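Local structure of EccE5 (Mycobacterium xenopi RIVM700367, 7B9F) at residues Ala159-Val165 against Thr310-Leu316; Asp154-Asp158 against Arg203-Asn209. The protein forms part of the ESX-5 type VII secretion pore complex with EccB5, EccC5 and EccD5, and so probably takes part in protein export across the mycobacterial membrane. All coordinates share one frame. Residue numbers count along the deposited sequence, not the author numbering.

Contact 1 of 2, residues Ala159-Val165 against Thr310-Leu316; sequences AIDIVSV and TAVTVRL
Start at the apolar face, where I160, I162, V312, V314 and L316 lie together with S164. I162 CD1 packs 3.7 Å from L316 CD1, with L316 in the m,t rotamer. I160 CB sits 3.9 Å from L316 CB, and I162 CB 4.4 Å from V314 CB. I160 and I162 also touch L200 of strand 196-204, while V312 meets L299 and L302 of helix 298-302.

Behind these side chains is a regular antiparallel pairing inside the sheet, flanked by strands 196-204 and 322-331; its axes are 4.5 Å apart at closest, with 164° between directions. Hydrogen-bonded pairs are I160-L316, I162-V314 and S164-V312; D161-R315, V163-T313 and V165-A311 are non-hydrogen-bonded. The bonds are I160 N to L316 O 2.8 Å, L316 N to I160 O 2.6 Å, I162 N to V314 O 2.8 Å, V314 N to I162 O 3.0 Å, S164 N to V312 O 2.9 Å and V312 N to S164 O 2.8 Å. Two hydroxyls add to this: T313 OG1 donates to I162 O (3.0 Å), and S164 OG, chi1 p, to V312 O (3.1 Å).

On the other face, D161 (chi1 m) takes R315 NE on OD1 and R315 NH2 on OD2, both 2.9 Å: a bidentate salt bridge. R203 also pairs with D161 OD2, so one carboxylate serves two arginines and offsets their close like charges near one end of the pairing.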
loop_
_atom_site.group_PDB
_atom_site.type_symbol
_atom_site.label_atom_id
_atom_site.label_comp_id
_atom_site.label_asym_id
_atom_site.label_seq_id
_atom_site.Cartn_x
_atom_site.Cartn_y
_atom_site.Cartn_z
ATOM N N ALA A 159 -23.125 16.262 23.229
ATOM C CA ALA A 159 -23.795 17.486 23.634
ATOM C C ALA A 159 -23.053 18.108 24.801
ATOM O O ALA A 159 -22.417 17.417 25.597
ATOM C CB ALA A 159 -25.254 17.226 24.016
ATOM N N ILE A 160 -23.148 19.428 24.888
ATOM C CA ILE A 160 -22.639 20.186 26.020
ATOM C C ILE A 160 -23.817 20.975 26.559
ATOM O O ILE A 160 -24.402 21.784 25.831
ATOM C CB ILE A 160 -21.516 21.147 25.610
ATOM C CG1 ILE A 160 -20.367 20.393 24.963
ATOM C CG2 ILE A 160 -21.010 21.888 26.829
ATOM C CD1 ILE A 160 -19.754 19.415 25.826
ATOM N N ASP A 161 -24.179 20.755 27.811
ATOM C CA ASP A 161 -25.280 21.500 28.399
ATOM C C ASP A 161 -24.750 22.410 29.494
ATOM O O ASP A 161 -24.198 21.932 30.487
ATOM C CB ASP A 161 -26.352 20.570 28.957
ATOM C CG ASP A 161 -27.064 19.789 27.877
ATOM O OD1 ASP A 161 -26.998 20.206 26.708
ATOM O OD2 ASP A 161 -27.694 18.760 28.198
ATOM N N ILE A 162 -24.917 23.714 29.310
ATOM C CA ILE A 162 -24.700 24.651 30.400
ATOM C C ILE A 162 -25.930 24.602 31.288
ATOM O O ILE A 162 -27.047 24.830 30.820
ATOM C CB ILE A 162 -24.466 26.076 29.882
ATOM C CG1 ILE A 162 -23.177 26.199 29.067
ATOM C CG2 ILE A 162 -24.422 27.042 31.041
ATOM C CD1 ILE A 162 -23.340 25.964 27.585
ATOM N N VAL A 163 -25.746 24.287 32.564
ATOM C CA VAL A 163 -26.855 24.220 33.509
ATOM C C VAL A 163 -26.580 25.189 34.643
ATOM O O VAL A 163 -25.514 25.133 35.266
ATOM C CB VAL A 163 -27.062 22.799 34.056
ATOM C CG1 VAL A 163 -28.223 22.783 35.019
ATOM C CG2 VAL A 163 -27.316 21.833 32.923
ATOM N N SER A 164 -27.534 26.071 34.909
ATOM C CA SER A 164 -27.442 27.005 36.021
ATOM C C SER A 164 -28.788 27.060 36.718
ATOM O O SER A 164 -29.827 27.076 36.055
ATOM C CB SER A 164 -27.034 28.395 35.542
ATOM O OG SER A 164 -27.734 28.738 34.362
ATOM N N VAL A 165 -28.772 27.096 38.046
ATOM C CA VAL A 165 -29.992 27.010 38.832
ATOM C C VAL A 165 -29.998 28.159 39.832
ATOM O O VAL A 165 -28.944 28.679 40.205
ATOM C CB VAL A 165 -30.101 25.630 39.527
ATOM C CG1 VAL A 165 -29.001 25.450 40.554
ATOM C CG2 VAL A 165 -31.488 25.384 40.117
ATOM N N THR A 310 -35.421 28.534 39.898
ATOM C CA THR A 310 -35.375 28.719 38.454
ATOM C C THR A 310 -34.145 28.019 37.897
ATOM O O THR A 310 -33.080 28.042 38.513
ATOM C CB THR A 310 -35.382 30.206 38.078
ATOM O OG1 THR A 310 -35.272 30.345 36.658
ATOM C CG2 THR A 310 -34.273 30.963 38.766
ATOM N N ALA A 311 -34.309 27.370 36.748
ATOM C CA ALA A 311 -33.239 26.601 36.130
ATOM C C ALA A 311 -33.099 27.020 34.678
ATOM O O ALA A 311 -34.015 26.813 33.878
ATOM C CB ALA A 311 -33.512 25.101 36.227
ATOM N N VAL A 312 -31.953 27.578 34.340
ATOM C CA VAL A 312 -31.654 28.018 32.987
ATOM C C VAL A 312 -30.669 27.044 32.372
ATOM O O VAL A 312 -29.633 26.737 32.973
ATOM C CB VAL A 312 -31.073 29.440 32.990
ATOM C CG1 VAL A 312 -30.995 29.970 31.584
ATOM C CG2 VAL A 312 -31.896 30.343 33.884
ATOM N N THR A 313 -30.969 26.565 31.171
ATOM C CA THR A 313 -30.063 25.635 30.524
ATOM C C THR A 313 -29.947 25.910 29.034
ATOM O O THR A 313 -30.922 26.272 28.371
ATOM C CB THR A 313 -30.481 24.188 30.780
ATOM O OG1 THR A 313 -29.560 23.301 30.136
ATOM C CG2 THR A 313 -31.877 23.930 30.299
ATOM N N VAL A 314 -28.723 25.780 28.532
ATOM C CA VAL A 314 -28.381 26.017 27.136
ATOM C C VAL A 314 -27.637 24.799 26.620
ATOM O O VAL A 314 -26.660 24.362 27.236
ATOM C CB VAL A 314 -27.516 27.277 26.970
ATOM C CG1 VAL A 314 -27.300 27.554 25.520
ATOM C CG2 VAL A 314 -28.162 28.474 27.640
ATOM N N ARG A 315 -28.083 24.258 25.497
ATOM C CA ARG A 315 -27.503 23.046 24.936
ATOM C C ARG A 315 -26.663 23.371 23.713
ATOM O O ARG A 315 -27.111 24.097 22.823
ATOM C CB ARG A 315 -28.592 22.043 24.570
ATOM C CG ARG A 315 -28.093 20.863 23.766
ATOM C CD ARG A 315 -29.090 19.735 23.807
ATOM N NE ARG A 315 -29.119 19.131 25.133
ATOM C CZ ARG A 315 -29.865 18.084 25.457
ATOM N NH1 ARG A 315 -30.651 17.526 24.549
ATOM N NH2 ARG A 315 -29.827 17.599 26.690
ATOM N N LEU A 316 -25.450 22.833 23.674
ATOM C CA LEU A 316 -24.565 22.937 22.525
ATOM C C LEU A 316 -24.431 21.570 21.875
ATOM O O LEU A 316 -24.131 20.587 22.555
ATOM C CB LEU A 316 -23.193 23.450 22.943
ATOM C CG LEU A 316 -23.176 24.734 23.761
ATOM C CD1 LEU A 316 -21.817 24.911 24.388
ATOM C CD2 LEU A 316 -23.510 25.910 22.886
#

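Contact 2 of 2, residues Asp154-Asp158 against Arg203-Asn209; sequences DVRLD and RMDPQRN
An Asx turn and a short 3-10 turn starting at P206 carry the chain out of strand 196-204 towards helix 210-214, and the loop leading into strand 159-166 lies against this corner. D205 OD1 accepts from Q207 N at 2.8 Å, closing the Asx turn; N209 N then bonds P206 O at 2.8 Å. In the loop, the backbone is extended from V155 to L157 and bends at D158 (phi/psi -76/-39). Its CA register pairs L157 with M204 (4.8 Å) and V155 with N209 (6.1 Å).

D158 N donates to R203 O at 2.8 Å. N209, chi1 m, points its CB toward the loop and uses its amide twice on R156: OD1 accepts from R156 N at 2.9 Å, and ND2 gives a weak bond to R156 O at 3.3 Å. D158, chi1 m, places OD1 3.3 Å from R208 CD, but R208 NE is 4.2 Å away, beyond a salt bridge. M204 turns its side chain to L223 of helix 219-234, and P206 packs on V348 of the EccD5 chain.

The N209 amide, bonded to the NH and weakly to the CO of R156, thus roughly stands in for a backbone partner past the strand's end.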
loop_
_atom_site.group_PDB
_atom_site.type_symbol
_atom_site.label_atom_id
_atom_site.label_comp_id
_atom_site.label_asym_id
_atom_site.label_seq_id
_atom_site.Cartn_x
_atom_site.Cartn_y
_atom_site.Cartn_z
ATOM N N ASP A 154 -9.680 13.784 18.945
ATOM C CA ASP A 154 -10.245 12.610 18.299
ATOM C C ASP A 154 -11.583 12.183 18.891
ATOM O O ASP A 154 -12.302 11.382 18.288
ATOM C CB ASP A 154 -9.215 11.477 18.332
ATOM C CG ASP A 154 -8.843 11.046 19.744
ATOM O OD1 ASP A 154 -9.336 11.637 20.727
ATOM O OD2 ASP A 154 -8.025 10.112 19.871
ATOM N N VAL A 155 -11.930 12.700 20.061
ATOM C CA VAL A 155 -13.212 12.370 20.666
ATOM C C VAL A 155 -14.266 13.361 20.194
ATOM O O VAL A 155 -13.975 14.520 19.886
ATOM C CB VAL A 155 -13.105 12.337 22.201
ATOM C CG1 VAL A 155 -12.110 11.290 22.612
ATOM C CG2 VAL A 155 -12.699 13.671 22.735
ATOM N N ARG A 156 -15.506 12.891 20.117
ATOM C CA ARG A 156 -16.619 13.660 19.568
ATOM C C ARG A 156 -17.752 13.606 20.584
ATOM O O ARG A 156 -18.498 12.626 20.635
ATOM C CB ARG A 156 -17.067 13.097 18.225
ATOM C CG ARG A 156 -16.028 13.156 17.129
ATOM C CD ARG A 156 -15.804 14.569 16.650
ATOM N NE ARG A 156 -14.703 14.654 15.694
ATOM C CZ ARG A 156 -13.549 15.267 15.930
ATOM N NH1 ARG A 156 -13.329 15.854 17.096
ATOM N NH2 ARG A 156 -12.608 15.292 14.997
ATOM N N LEU A 157 -17.882 14.648 21.392
ATOM C CA LEU A 157 -18.934 14.681 22.396
ATOM C C LEU A 157 -20.279 14.957 21.741
ATOM O O LEU A 157 -20.373 15.726 20.783
ATOM C CB LEU A 157 -18.620 15.737 23.450
ATOM C CG LEU A 157 -17.809 15.277 24.662
ATOM C CD1 LEU A 157 -16.459 14.703 24.295
ATOM C CD2 LEU A 157 -17.611 16.439 25.589
ATOM N N ASP A 158 -21.328 14.307 22.246
ATOM C CA ASP A 158 -22.643 14.475 21.637
ATOM C C ASP A 158 -23.278 15.808 21.991
ATOM O O ASP A 158 -23.939 16.417 21.147
ATOM C CB ASP A 158 -23.575 13.342 22.047
ATOM C CG ASP A 158 -23.178 12.022 21.448
ATOM O OD1 ASP A 158 -22.587 12.018 20.348
ATOM O OD2 ASP A 158 -23.479 10.985 22.068
ATOM N N ARG A 203 -21.962 14.816 27.487
ATOM C CA ARG A 203 -22.520 13.580 26.957
ATOM C C ARG A 203 -21.631 12.994 25.872
ATOM O O ARG A 203 -21.159 13.714 24.990
ATOM C CB ARG A 203 -23.930 13.794 26.415
ATOM C CG ARG A 203 -24.964 14.013 27.488
ATOM C CD ARG A 203 -26.373 14.030 26.919
ATOM N NE ARG A 203 -27.379 14.134 27.969
ATOM C CZ ARG A 203 -27.691 15.251 28.614
ATOM N NH1 ARG A 203 -27.088 16.393 28.318
ATOM N NH2 ARG A 203 -28.621 15.226 29.558
ATOM N N MET A 204 -21.404 11.682 25.938
ATOM C CA MET A 204 -20.617 10.993 24.925
ATOM C C MET A 204 -21.213 9.622 24.654
ATOM O O MET A 204 -21.613 8.920 25.585
ATOM C CB MET A 204 -19.155 10.830 25.355
ATOM C CG MET A 204 -18.285 10.168 24.295
ATOM S SD MET A 204 -16.559 9.976 24.748
ATOM C CE MET A 204 -16.692 8.677 25.966
ATOM N N ASP A 205 -21.254 9.236 23.380
ATOM C CA ASP A 205 -21.628 7.887 22.982
ATOM C C ASP A 205 -20.356 7.194 22.527
ATOM O O ASP A 205 -19.696 7.695 21.606
ATOM C CB ASP A 205 -22.665 7.919 21.854
ATOM C CG ASP A 205 -22.987 6.537 21.259
ATOM O OD1 ASP A 205 -22.548 5.482 21.769
ATOM O OD2 ASP A 205 -23.702 6.513 20.236
ATOM N N PRO A 206 -19.961 6.080 23.144
ATOM C CA PRO A 206 -18.759 5.373 22.683
ATOM C C PRO A 206 -18.863 4.869 21.263
ATOM O O PRO A 206 -17.839 4.756 20.582
ATOM C CB PRO A 206 -18.642 4.208 23.670
ATOM C CG PRO A 206 -19.318 4.673 24.864
ATOM C CD PRO A 206 -20.487 5.477 24.372
ATOM N N GLN A 207 -20.070 4.556 20.794
ATOM C CA GLN A 207 -20.222 3.999 19.458
ATOM C C GLN A 207 -19.909 5.009 18.367
ATOM O O GLN A 207 -19.635 4.609 17.233
ATOM C CB GLN A 207 -21.632 3.453 19.276
ATOM C CG GLN A 207 -21.955 2.354 20.255
ATOM C CD GLN A 207 -20.994 1.199 20.145
ATOM O OE1 GLN A 207 -20.630 0.789 19.048
ATOM N NE2 GLN A 207 -20.572 0.670 21.283
ATOM N N ARG A 208 -19.953 6.299 18.676
ATOM C CA ARG A 208 -19.452 7.302 17.751
ATOM C C ARG A 208 -17.953 7.511 17.879
ATOM O O ARG A 208 -17.382 8.268 17.089
ATOM C CB ARG A 208 -20.168 8.631 17.974
ATOM C CG ARG A 208 -21.653 8.497 18.220
ATOM C CD ARG A 208 -22.371 9.806 17.927
ATOM N NE ARG A 208 -22.126 10.310 16.577
ATOM C CZ ARG A 208 -22.612 9.773 15.458
ATOM N NH1 ARG A 208 -22.317 10.320 14.287
ATOM N NH2 ARG A 208 -23.409 8.715 15.501
ATOM N N ASN A 209 -17.305 6.871 18.849
ATOM C CA ASN A 209 -15.905 7.140 19.144
ATOM C C ASN A 209 -15.071 5.873 19.234
ATOM O O ASN A 209 -14.128 5.823 20.026
ATOM C CB ASN A 209 -15.787 7.932 20.440
ATOM C CG ASN A 209 -16.432 9.272 20.330
ATOM O OD1 ASN A 209 -15.997 10.125 19.565
ATOM N ND2 ASN A 209 -17.432 9.500 21.159
#

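Strands 159-166 and 196-204 are neighbours in one sheet, and the two contacts meet along them, with centres about 19 Å apart. Contact 1 lies nearer the middle of the chain and is regular strand pairing over a largely apolar face; contact 2, further out at the end of strand 196-204, covers less surface and depends on a few backbone and amide bonds. R203 ties them together: its NH1 reaches D161 OD2 at 2.4 Å in a salt bridge, and A159 O probably accepts from R203 N at 3.2 Å. Within the assembly, EccD5 approaches contact 2, whereas no other chain touches the segments of contact 1.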